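Local coordinates for protein FAD-dependent oxidoreductase (Actinomadura kijaniata, PDB 3M9V) that acts in the biosynthesis of the sugar D-kijanose, belongs to the acyl-CoA dehydrogenase family, binds dTDP and probably carries out a flavin-dependent oxidation, at residues L211-G216 with G223-V228; D138-S143 with A175-H180; T14-P19 with V84-L89; L350-V355 with R378-G383; G24-D29 with G74-D79. All coordinates share one frame; numbering follows the deposited sequence.

Interaction 1 (L211-G216 with G223-V228); sequences LDNWDG and GTVDIV
Trp214 meets Thr224 because its CG stands anti to the backbone N (chi1 173°), while CG of the preceding Asn213 sits between its own backbone N and carbonyl carbon, a crowded position that starts the carboxamide toward Asp226. Segment 211-216 continues, without regular strand geometry, the antiparallel pairing of strands 208-210 and 225-234 in the middle beta domain of the acyl-CoA dehydrogenase fold. The pairing begins with backbone alone: Leu211 N donates to Asp226 O at 3.0 Å. Two residues later a side chain takes over the task of a strand carbonyl, for Asp226 N gives its hydrogen to Asn213 OD1 at 3.0 Å, in the carbonyl plane and on a lone pair. The amide plane stands 81° from the carboxylate of Asp226, with Asn213 ND2 lying 3.4 Å from Asp226 CG. That carboxylate is committed elsewhere, to a salt bridge with Arg168 and to bonds with Thr170 and His148. Apolar contacts flank the polar pair, Leu211 CG resting 3.9 Å from Val228 CG2 and Trp214 CB 3.8 Å from Val225 CG1. Thr224, the centre of an inverse gamma turn, is bonded through OG1 to Ser173, a residue of the FMN site. One face of the Trp214 indole carries Gly216 N; over the other, Thr224 CB makes a CH-pi contact 3.9 Å from the centroid of the five-membered ring, 10° off its normal.

Interaction 2 (D138-S143 with A175-H180); sequences DAVVCS and APVGTH
Thr179 and Val140 are joined by a side-chain oxygen: Val140 N donates to Thr179 OG1 at 2.8 Å, with a nearly straight N-H...O angle of 167°. A chi1 of 56° places OG1 between the backbone N and the carbonyl carbon of Thr179, on the side facing segment 138-143. The same hydroxyl lies in the plane of the His180 imidazole, at its edge, 2.7 Å from His180 ND1, and either of the two could be the donor. This bond limits rotation of the ring, whose CE1 comes to 3.8 Å from Ala139 CB. Replacing Thr179 by an alanine would probably leave the Val140 amide without its acceptor and the His180 ring freer to turn. Backbone bonds continue the join as a parallel bridge between Val141 and His180, by which strands 141-147 and 180-187 start side by side in the mixed sheet of the middle domain. Val140 O accepts twice, from Thr179 N at 2.9 Å on a lone pair in the carbonyl plane and from His180 N at 3.1 Å, tilted 33° out of it; His180 O then receives Cys142 N. The Val140 side chain crosses that of Val177 obliquely, CG1 meeting Val177 CG2 at 3.8 Å, and its CB rests 3.4 Å from Val177 O. Cys142 SG packs 3.8 Å from Gly178 CA, where a beta carbon on the glycine would clash with the sulphur. Gln105, from helix 96-118, bonds with its side-chain amide to Ala139 O and Val141 N.

Interaction 3 (T14-P19 with V84-L89); sequences TGLYAP and VAVALL
Leu89 N donates to Ala85 O at 2.9 Å, and this bond of helix 81-94 fixes the one-turn spacing at which both residues meet Leu16. The leucine comes from a type I' beta turn, Thr14 to Tyr17, closed by Tyr17 N donating to Thr14 O at 3.2 Å. Both central residues have positive phi: Gly15 suits this by lacking a side chain, whereas Leu16 adopts it at 55° and points its CB at the helix. From there Leu16 CB touches Leu89 CD1 at 3.8 Å, and Leu16 CD2 passes on to Val86 CG2, also at 3.8 Å, and to Ala85 CB at 4.0 Å. Leu16 and Val86 slide past each other in opposite directions. The other valine branch, Val86 CG1, is anti to its backbone N (chi1 171°) and meets Pro19 CD at 4.1 Å, the two side chains crossing at about a right angle. The turn belongs to the N-terminal segment that leads into helix 22-32, and it lies against the alpha-helical N-terminal domain. The side chains that meet are all aliphatic, which implies that burial and fit of shape hold the two segments together, the polar bonds of the turn being made elsewhere instead, from Leu16 N to Tyr82 OH and from Gly15 O to Arg308 of helix 291-323.

Interaction 4 (L350-V355 with R378-G383); sequences LAPEIV and RDVQAG
Val380 fills the angle between Ala351, Pro352 and Val355 on one side of helix 329-362. With chi1 at 79°, its CG1 lies between the backbone N and the carbonyl carbon and reaches Pro352 CA at 3.8 Å; CG2 lies anti to the N and presses on Ala351 CB at 3.7 Å. Val355 comes tip to tip with it, CG2 standing 4.0 Å from Val380 CB. An alanine at Val380 would probably open a gap against Ala351 and Pro352. The other side is looser and wetter. Gln381 OE1 merely approaches Pro352 CB at 4.0 Å, and a water accepts from Gln381 NE2 at 3.1 Å while giving a weak bond to Pro352 O. The amide is steered by Arg384 at OE1 and by Leu377 O at NE2. Pro352, having no N-H, leaves helix 329-362 kinked just where Val380 rests. The contact thus joins the long helix to the chain leaving helix 372-379, within the helical C-terminal domain of the acyl-CoA dehydrogenase fold. Helix 264-283 closes over it, Val270 on Val380 and Ala274 on Val355, helix 291-323 brings Leu307 to Ala351, and Tyr367 of the second subunit packs on Gln381.

Interaction 5 (G24-D29 with G74-D79); sequences GRVLLD and GGLGVD
Leu27 and Val78 make one of the aliphatic pairings between helix 22-32 and the loop ahead of helix 81-94. Their side chains cross at about a right angle, with Val78 CG2 4.0 Å from Leu27 CB. The isopropyl group of the valine is placed by its chi1 of 178°, which leaves CG1 anti to the backbone N and CG2 beside that N, facing the helix. Leu76 adds to the aliphatic group through a single methyl: Leu76 CD1 lies 4.1 Å from Leu27 CB and, more distantly, 4.2 Å from Val26 CG1. Leu27 is therefore touched from two loop residues at once, and the spacing of all these atoms, near 4 Å, marks ordinary van der Waals packing.

Side chain on backbone is the next kind of contact. Leu76 CD1 reaches the main chain of the helix at Leu27 N, 3.9 Å away, and Val78 CG2 comes within 4.2 Å of Gly24 N.

Polar bonds run within each partner. In the helix, Leu28 N donates to Gly24 O at 3.1 Å, and Gly24 N bonds to Thr21 OG1, just before the helix. The loop is held by backbone bonds of Gly77 with Val69 and of Val78 with Ala67, and it turns at Gly77, whose phi of 73° favours glycine. A glycine-rich loop packed against helix 22-32 by valine and leucine is here plain aliphatic packing in the helical N-terminal domain of the acyl-CoA dehydrogenase fold.

The five contacts fall into three neighbourhoods that match the three parts of an acyl-CoA dehydrogenase subunit. Interactions 3 and 5 lie together in the N-terminal helical region and touch directly, Ala87 CB lying 3.6 Å from Leu27 CD2. Interactions 1 and 2 reach the same sheet and meet where Val225 CG2 comes 3.5 Å from Ala175 CB. Between side chains, Ser173 of the FMN site is about 3 Å from Thr224 and about 7 Å from Cys142; Val141 is about 10 Å from the bound dTDP. Interactions 1 and 4 approach within about 5 Å at the nearest atoms, and both touch the second subunit. The side chain of Phe385, another FMN-site residue, is about 8 Å from that of Trp214 and about 5 Å from that of Gln381.

Interaction 1 (L211-G216 with G223-V228)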
# COMPACT_ATOMS: atom_id res chain seq x y z
N LEU A 211 -13.50 33.14 19.82
CA LEU A 211 -13.43 32.25 20.97
C LEU A 211 -12.01 31.72 21.07
O LEU A 211 -11.15 32.06 20.25
CB LEU A 211 -14.41 31.08 20.87
CG LEU A 211 -15.91 31.37 20.69
CD1 LEU A 211 -16.69 30.04 20.68
CD2 LEU A 211 -16.43 32.27 21.80
N ASP A 212 -11.73 30.89 22.07
CA ASP A 212 -10.35 30.51 22.31
C ASP A 212 -10.39 29.02 22.59
O ASP A 212 -9.92 28.57 23.63
CB ASP A 212 -9.80 31.24 23.53
CG ASP A 212 -8.39 30.79 23.88
OD1 ASP A 212 -7.63 30.41 22.98
OD2 ASP A 212 -8.00 30.82 25.07
N ASN A 213 -10.98 28.29 21.64
CA ASN A 213 -11.41 26.91 21.81
C ASN A 213 -10.73 25.91 20.86
O ASN A 213 -11.26 24.83 20.64
CB ASN A 213 -12.92 26.82 21.58
CG ASN A 213 -13.31 27.07 20.14
OD1 ASN A 213 -12.80 27.98 19.47
ND2 ASN A 213 -14.21 26.24 19.64
N TRP A 214 -9.58 26.24 20.29
CA TRP A 214 -8.91 25.29 19.41
C TRP A 214 -7.96 24.41 20.21
O TRP A 214 -7.01 24.87 20.82
CB TRP A 214 -8.12 26.02 18.31
CG TRP A 214 -7.26 25.12 17.46
CD1 TRP A 214 -5.90 25.22 17.31
CD2 TRP A 214 -7.67 23.99 16.67
NE1 TRP A 214 -5.44 24.22 16.49
CE2 TRP A 214 -6.50 23.45 16.07
CE3 TRP A 214 -8.90 23.37 16.43
CZ2 TRP A 214 -6.51 22.33 15.24
CZ3 TRP A 214 -8.92 22.26 15.57
CH2 TRP A 214 -7.73 21.76 15.00
N ASP A 215 -8.20 23.10 20.13
CA ASP A 215 -7.40 22.14 20.86
C ASP A 215 -7.11 20.99 19.90
O ASP A 215 -7.80 19.97 19.98
CB ASP A 215 -8.19 21.65 22.09
CG ASP A 215 -7.28 20.95 23.10
OD1 ASP A 215 -6.04 21.13 23.06
OD2 ASP A 215 -7.79 20.16 23.91
N GLY A 216 -6.09 21.13 19.04
CA GLY A 216 -5.90 20.26 17.87
C GLY A 216 -5.03 19.07 18.25
O GLY A 216 -4.25 19.16 19.18
N GLY A 223 -4.22 28.69 15.60
CA GLY A 223 -5.30 29.60 16.02
C GLY A 223 -6.63 29.33 15.34
O GLY A 223 -7.33 30.27 14.93
N THR A 224 -6.95 28.05 15.23
CA THR A 224 -8.01 27.61 14.33
C THR A 224 -9.32 27.57 15.13
O THR A 224 -9.93 26.52 15.36
CB THR A 224 -7.58 26.32 13.58
OG1 THR A 224 -6.49 26.67 12.73
CG2 THR A 224 -8.72 25.76 12.68
N VAL A 225 -9.76 28.75 15.57
CA VAL A 225 -10.79 28.82 16.59
C VAL A 225 -12.14 29.11 15.96
O VAL A 225 -12.22 29.32 14.75
CB VAL A 225 -10.49 29.93 17.60
CG1 VAL A 225 -9.17 29.64 18.34
CG2 VAL A 225 -10.52 31.31 16.93
N ASP A 226 -13.18 29.13 16.78
CA ASP A 226 -14.52 29.52 16.36
C ASP A 226 -14.80 31.02 16.49
O ASP A 226 -14.20 31.67 17.35
CB ASP A 226 -15.51 28.79 17.25
CG ASP A 226 -15.76 27.38 16.78
OD1 ASP A 226 -14.85 26.73 16.20
OD2 ASP A 226 -16.91 26.93 16.94
N ILE A 227 -15.66 31.59 15.64
CA ILE A 227 -15.99 33.01 15.81
C ILE A 227 -17.52 33.15 15.80
O ILE A 227 -18.20 32.41 15.09
CB ILE A 227 -15.35 33.91 14.76
CG1 ILE A 227 -15.89 33.58 13.36
CG2 ILE A 227 -13.80 33.90 14.87
CD1 ILE A 227 -15.18 34.30 12.26
N VAL A 228 -18.06 34.07 16.59
CA VAL A 228 -19.50 34.15 16.85
C VAL A 228 -20.06 35.53 16.50
O VAL A 228 -19.41 36.54 16.79
CB VAL A 228 -19.81 33.88 18.33
CG1 VAL A 228 -21.31 33.74 18.55
CG2 VAL A 228 -19.12 32.60 18.77

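Interaction 2 (D138-S143 with A175-H180)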
# COMPACT_ATOMS: atom_id res chain seq x y z
N ASP A 138 -1.83 46.79 8.51
CA ASP A 138 -3.03 47.01 9.29
C ASP A 138 -4.15 46.01 9.10
O ASP A 138 -5.07 45.99 9.92
CB ASP A 138 -3.64 48.41 9.06
CG ASP A 138 -2.65 49.52 9.36
OD1 ASP A 138 -1.84 49.41 10.31
OD2 ASP A 138 -2.67 50.52 8.61
N ALA A 139 -4.12 45.20 8.05
CA ALA A 139 -5.23 44.29 7.81
C ALA A 139 -4.76 42.84 7.81
O ALA A 139 -3.89 42.48 7.01
CB ALA A 139 -5.94 44.63 6.51
N VAL A 140 -5.32 42.02 8.70
CA VAL A 140 -5.00 40.59 8.77
C VAL A 140 -6.32 39.87 8.51
O VAL A 140 -7.26 39.98 9.30
CB VAL A 140 -4.34 40.19 10.12
CG1 VAL A 140 -4.15 38.68 10.31
CG2 VAL A 140 -3.01 40.93 10.28
N VAL A 141 -6.41 39.20 7.36
CA VAL A 141 -7.69 38.77 6.81
C VAL A 141 -7.96 37.27 6.93
O VAL A 141 -7.29 36.45 6.29
CB VAL A 141 -7.86 39.24 5.33
CG1 VAL A 141 -9.30 39.02 4.88
CG2 VAL A 141 -7.57 40.73 5.18
N CYS A 142 -8.93 36.91 7.77
CA CYS A 142 -9.30 35.52 8.04
C CYS A 142 -10.56 35.20 7.26
O CYS A 142 -11.26 36.12 6.83
CB CYS A 142 -9.61 35.35 9.52
SG CYS A 142 -8.16 35.64 10.52
N SER A 143 -10.82 33.91 7.07
CA SER A 143 -11.96 33.46 6.25
C SER A 143 -12.81 32.58 7.12
O SER A 143 -12.30 31.62 7.69
CB SER A 143 -11.50 32.64 5.04
OG SER A 143 -10.78 33.46 4.13
N ALA A 175 -7.36 33.44 13.35
CA ALA A 175 -8.33 34.33 13.99
C ALA A 175 -7.78 35.17 15.15
O ALA A 175 -8.16 36.31 15.37
CB ALA A 175 -9.61 33.58 14.39
N PRO A 176 -6.83 34.62 15.91
CA PRO A 176 -6.38 35.41 17.05
C PRO A 176 -5.78 36.78 16.70
O PRO A 176 -5.84 37.68 17.53
CB PRO A 176 -5.35 34.49 17.71
CG PRO A 176 -5.97 33.11 17.45
CD PRO A 176 -6.40 33.21 16.01
N VAL A 177 -5.21 36.95 15.51
CA VAL A 177 -4.64 38.25 15.17
C VAL A 177 -5.48 38.88 14.06
O VAL A 177 -5.08 39.88 13.47
CB VAL A 177 -3.12 38.17 14.79
CG1 VAL A 177 -2.29 37.67 15.98
CG2 VAL A 177 -2.86 37.22 13.63
N GLY A 178 -6.64 38.31 13.77
CA GLY A 178 -7.39 38.74 12.59
C GLY A 178 -8.00 40.10 12.87
O GLY A 178 -8.42 40.35 14.00
N THR A 179 -8.04 40.99 11.88
CA THR A 179 -8.62 42.31 12.05
C THR A 179 -9.87 42.34 11.18
O THR A 179 -10.81 43.08 11.46
CB THR A 179 -7.68 43.43 11.54
OG1 THR A 179 -7.35 43.19 10.16
CG2 THR A 179 -6.44 43.47 12.41
N HIS A 180 -9.86 41.55 10.10
CA HIS A 180 -10.99 41.54 9.19
C HIS A 180 -11.36 40.10 8.87
O HIS A 180 -10.44 39.30 8.67
CB HIS A 180 -10.62 42.15 7.85
CG HIS A 180 -10.34 43.62 7.86
ND1 HIS A 180 -9.23 44.17 8.48
CD2 HIS A 180 -10.98 44.64 7.26
CE1 HIS A 180 -9.24 45.47 8.29
NE2 HIS A 180 -10.28 45.79 7.54

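Interaction 3 (T14-P19 with V84-L89)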
# COMPACT_ATOMS: atom_id res chain seq x y z
N THR A 14 9.96 22.84 -11.82
CA THR A 14 9.20 21.71 -11.29
C THR A 14 9.39 21.46 -9.80
O THR A 14 10.32 21.97 -9.18
CB THR A 14 9.60 20.37 -11.98
OG1 THR A 14 10.91 20.00 -11.50
CG2 THR A 14 9.58 20.46 -13.54
N GLY A 15 8.53 20.61 -9.23
CA GLY A 15 8.73 20.06 -7.89
C GLY A 15 8.68 21.04 -6.74
O GLY A 15 9.11 20.67 -5.64
N LEU A 16 8.23 22.28 -6.98
CA LEU A 16 8.32 23.34 -5.98
C LEU A 16 9.76 23.55 -5.47
O LEU A 16 9.93 23.92 -4.31
CB LEU A 16 7.40 22.98 -4.80
CG LEU A 16 5.91 22.91 -5.18
CD1 LEU A 16 4.98 22.47 -4.06
CD2 LEU A 16 5.34 24.24 -5.67
N TYR A 17 10.77 23.30 -6.30
CA TYR A 17 12.15 23.45 -5.83
C TYR A 17 12.56 24.91 -5.76
O TYR A 17 13.46 25.22 -5.01
CB TYR A 17 13.16 22.65 -6.67
CG TYR A 17 12.95 21.14 -6.59
CD1 TYR A 17 12.67 20.40 -7.74
CD2 TYR A 17 13.11 20.45 -5.40
CE1 TYR A 17 12.51 19.01 -7.67
CE2 TYR A 17 12.92 19.06 -5.32
CZ TYR A 17 12.63 18.35 -6.47
OH TYR A 17 12.40 16.98 -6.45
N ALA A 18 11.89 25.82 -6.47
CA ALA A 18 12.35 27.22 -6.55
C ALA A 18 11.21 28.04 -7.14
O ALA A 18 10.40 27.52 -7.90
CB ALA A 18 13.56 27.37 -7.46
N PRO A 19 11.12 29.33 -6.75
CA PRO A 19 10.03 30.17 -7.25
C PRO A 19 10.26 30.42 -8.73
O PRO A 19 11.40 30.37 -9.18
CB PRO A 19 10.20 31.49 -6.50
CG PRO A 19 11.18 31.23 -5.41
CD PRO A 19 12.01 30.03 -5.81
N VAL A 84 3.51 31.01 -4.29
CA VAL A 84 2.99 31.05 -2.94
C VAL A 84 3.23 29.69 -2.29
O VAL A 84 3.61 29.60 -1.12
CB VAL A 84 1.48 31.36 -2.93
CG1 VAL A 84 0.92 31.22 -1.50
CG2 VAL A 84 1.20 32.78 -3.44
N ALA A 85 3.02 28.60 -3.04
CA ALA A 85 3.23 27.27 -2.42
C ALA A 85 4.72 27.07 -2.10
O ALA A 85 5.07 26.44 -1.10
CB ALA A 85 2.71 26.16 -3.34
N VAL A 86 5.62 27.63 -2.91
CA VAL A 86 7.06 27.43 -2.65
C VAL A 86 7.43 28.15 -1.36
O VAL A 86 8.17 27.65 -0.51
CB VAL A 86 7.93 27.96 -3.78
CG1 VAL A 86 9.44 27.94 -3.38
CG2 VAL A 86 7.74 27.06 -5.03
N ALA A 87 6.87 29.33 -1.14
CA ALA A 87 7.07 30.02 0.14
C ALA A 87 6.45 29.33 1.35
O ALA A 87 7.07 29.23 2.43
CB ALA A 87 6.58 31.46 -0.02
N LEU A 88 5.22 28.83 1.21
CA LEU A 88 4.59 28.06 2.30
C LEU A 88 5.39 26.81 2.67
O LEU A 88 5.48 26.41 3.84
CB LEU A 88 3.15 27.66 1.95
CG LEU A 88 2.24 28.88 1.72
CD1 LEU A 88 0.81 28.47 1.33
CD2 LEU A 88 2.19 29.68 3.01
N LEU A 89 5.90 26.12 1.66
CA LEU A 89 6.75 24.95 1.90
C LEU A 89 7.95 25.34 2.78
O LEU A 89 8.24 24.69 3.80
CB LEU A 89 7.16 24.42 0.51
CG LEU A 89 7.82 23.04 0.43
CD1 LEU A 89 7.97 22.61 -1.06
CD2 LEU A 89 9.22 23.07 1.08

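Interaction 4 (L350-V355 with R378-G383)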
# COMPACT_ATOMS: atom_id res chain seq x y z
N LEU A 350 0.40 10.49 0.29
CA LEU A 350 1.85 10.41 0.29
C LEU A 350 2.52 11.11 1.47
O LEU A 350 3.45 10.56 2.05
CB LEU A 350 2.46 10.95 -1.00
CG LEU A 350 2.21 10.16 -2.28
CD1 LEU A 350 2.63 10.96 -3.50
CD2 LEU A 350 2.90 8.82 -2.21
N ALA A 351 2.10 12.33 1.79
CA ALA A 351 2.80 13.05 2.85
C ALA A 351 2.75 12.30 4.19
O ALA A 351 3.80 12.09 4.80
CB ALA A 351 2.42 14.55 2.91
N PRO A 352 1.57 11.84 4.66
CA PRO A 352 1.66 11.11 5.94
C PRO A 352 2.47 9.81 5.90
O PRO A 352 3.11 9.45 6.90
CB PRO A 352 0.20 10.78 6.29
CG PRO A 352 -0.59 11.82 5.62
CD PRO A 352 0.16 12.18 4.34
N GLU A 353 2.47 9.11 4.77
CA GLU A 353 3.27 7.90 4.61
C GLU A 353 4.75 8.22 4.75
O GLU A 353 5.48 7.54 5.46
CB GLU A 353 3.11 7.28 3.22
CG GLU A 353 2.23 6.07 3.14
CD GLU A 353 2.02 5.67 1.68
OE1 GLU A 353 0.84 5.51 1.28
OE2 GLU A 353 3.04 5.55 0.96
N ILE A 354 5.21 9.22 4.02
CA ILE A 354 6.61 9.62 4.22
C ILE A 354 6.94 9.91 5.70
O ILE A 354 7.96 9.45 6.25
CB ILE A 354 6.87 10.85 3.34
CG1 ILE A 354 6.82 10.43 1.86
CG2 ILE A 354 8.19 11.53 3.74
CD1 ILE A 354 6.74 11.64 0.94
N VAL A 355 6.10 10.70 6.36
CA VAL A 355 6.45 11.13 7.71
C VAL A 355 6.51 9.85 8.55
O VAL A 355 7.47 9.63 9.30
CB VAL A 355 5.42 12.13 8.31
CG1 VAL A 355 5.67 12.32 9.79
CG2 VAL A 355 5.47 13.49 7.59
N ARG A 378 1.69 14.44 13.85
CA ARG A 378 0.40 15.09 14.10
C ARG A 378 0.04 16.16 13.08
O ARG A 378 -1.12 16.21 12.65
CB ARG A 378 0.39 15.67 15.51
CG ARG A 378 0.61 14.55 16.53
CD ARG A 378 0.49 15.05 18.00
NE ARG A 378 1.73 15.66 18.46
CZ ARG A 378 1.93 16.98 18.55
NH1 ARG A 378 3.07 17.47 18.99
NH2 ARG A 378 0.99 17.85 18.25
N ASP A 379 0.98 17.06 12.76
CA ASP A 379 0.58 18.15 11.86
C ASP A 379 0.26 17.63 10.46
O ASP A 379 -0.57 18.20 9.74
CB ASP A 379 1.69 19.20 11.68
CG ASP A 379 1.94 19.96 12.95
OD1 ASP A 379 1.11 19.89 13.86
OD2 ASP A 379 3.00 20.60 13.02
N VAL A 380 0.95 16.57 10.05
CA VAL A 380 0.81 16.16 8.64
C VAL A 380 -0.59 15.61 8.34
O VAL A 380 -0.96 15.53 7.16
CB VAL A 380 1.89 15.16 8.13
CG1 VAL A 380 1.56 13.77 8.61
CG2 VAL A 380 1.98 15.15 6.58
N GLN A 381 -1.36 15.27 9.37
CA GLN A 381 -2.69 14.69 9.19
C GLN A 381 -3.75 15.74 8.84
O GLN A 381 -4.81 15.38 8.33
CB GLN A 381 -3.15 13.88 10.42
CG GLN A 381 -2.11 12.90 11.02
CD GLN A 381 -1.76 11.75 10.09
OE1 GLN A 381 -2.54 11.38 9.20
NE2 GLN A 381 -0.56 11.21 10.25
N ALA A 382 -3.48 17.02 9.09
CA ALA A 382 -4.52 18.05 9.03
C ALA A 382 -5.11 18.21 7.62
O ALA A 382 -6.28 18.55 7.51
CB ALA A 382 -3.92 19.37 9.48
N GLY A 383 -4.36 17.97 6.55
CA GLY A 383 -4.83 18.17 5.17
C GLY A 383 -6.05 17.35 4.78
O GLY A 383 -6.89 17.79 3.97
O HOH W 1 0.82 8.80 8.96

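Interaction 5 (G24-D29 with G74-D79)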
# COMPACT_ATOMS: atom_id res chain seq x y z
N GLY A 24 8.40 36.16 -6.71
CA GLY A 24 8.38 34.94 -5.90
C GLY A 24 9.75 34.81 -5.25
O GLY A 24 9.87 34.43 -4.08
N ARG A 25 10.81 35.08 -6.00
CA ARG A 25 12.14 35.00 -5.38
C ARG A 25 12.36 35.96 -4.22
O ARG A 25 12.91 35.61 -3.17
CB ARG A 25 13.21 35.34 -6.42
CG ARG A 25 14.03 34.15 -6.91
CD ARG A 25 14.79 34.45 -8.21
NE ARG A 25 14.10 33.87 -9.36
CZ ARG A 25 13.99 34.46 -10.55
NH1 ARG A 25 13.33 33.85 -11.52
NH2 ARG A 25 14.53 35.65 -10.75
N VAL A 26 11.95 37.21 -4.43
CA VAL A 26 12.03 38.22 -3.36
C VAL A 26 11.28 37.77 -2.10
O VAL A 26 11.82 37.78 -0.99
CB VAL A 26 11.49 39.59 -3.87
CG1 VAL A 26 11.42 40.60 -2.73
CG2 VAL A 26 12.36 40.11 -5.05
N LEU A 27 10.03 37.35 -2.27
CA LEU A 27 9.26 36.73 -1.18
C LEU A 27 10.05 35.68 -0.40
O LEU A 27 10.16 35.72 0.83
CB LEU A 27 7.96 36.14 -1.73
CG LEU A 27 7.20 35.39 -0.62
CD1 LEU A 27 6.91 36.40 0.49
CD2 LEU A 27 5.89 34.77 -1.13
N LEU A 28 10.60 34.70 -1.11
CA LEU A 28 11.38 33.66 -0.43
C LEU A 28 12.65 34.21 0.23
O LEU A 28 13.03 33.79 1.33
CB LEU A 28 11.70 32.55 -1.43
CG LEU A 28 12.30 31.21 -0.99
CD1 LEU A 28 11.35 30.52 -0.04
CD2 LEU A 28 12.60 30.28 -2.16
N ASP A 29 13.34 35.14 -0.44
CA ASP A 29 14.52 35.72 0.21
C ASP A 29 14.15 36.44 1.50
O ASP A 29 14.82 36.27 2.52
CB ASP A 29 15.25 36.71 -0.71
CG ASP A 29 16.08 36.02 -1.78
OD1 ASP A 29 16.29 34.78 -1.71
OD2 ASP A 29 16.54 36.70 -2.73
N GLY A 74 1.16 48.77 -4.04
CA GLY A 74 2.29 48.80 -3.14
C GLY A 74 2.73 47.46 -2.58
O GLY A 74 3.60 47.43 -1.71
N GLY A 75 2.11 46.37 -3.04
CA GLY A 75 2.51 45.04 -2.60
C GLY A 75 3.69 44.47 -3.38
O GLY A 75 4.10 45.06 -4.39
N LEU A 76 4.22 43.33 -2.96
CA LEU A 76 5.27 42.68 -3.75
C LEU A 76 4.75 42.18 -5.08
O LEU A 76 5.55 41.85 -5.93
CB LEU A 76 5.85 41.46 -3.07
CG LEU A 76 6.75 41.59 -1.85
CD1 LEU A 76 7.41 40.22 -1.70
CD2 LEU A 76 7.77 42.68 -2.14
N GLY A 77 3.44 42.05 -5.26
CA GLY A 77 2.95 41.54 -6.54
C GLY A 77 3.16 40.05 -6.81
O GLY A 77 3.12 39.65 -7.98
N VAL A 78 3.36 39.22 -5.80
CA VAL A 78 3.36 37.77 -6.03
C VAL A 78 1.99 37.39 -6.57
O VAL A 78 0.96 37.66 -5.97
CB VAL A 78 3.72 36.94 -4.78
CG1 VAL A 78 3.65 35.44 -5.09
CG2 VAL A 78 5.13 37.33 -4.33
N ASP A 79 1.96 36.79 -7.75
CA ASP A 79 0.66 36.44 -8.30
C ASP A 79 0.60 35.01 -8.82
O ASP A 79 -0.45 34.65 -9.35
CB ASP A 79 0.27 37.40 -9.42
CG ASP A 79 1.17 37.23 -10.63
OD1 ASP A 79 2.25 36.60 -10.57
OD2 ASP A 79 0.77 37.74 -11.69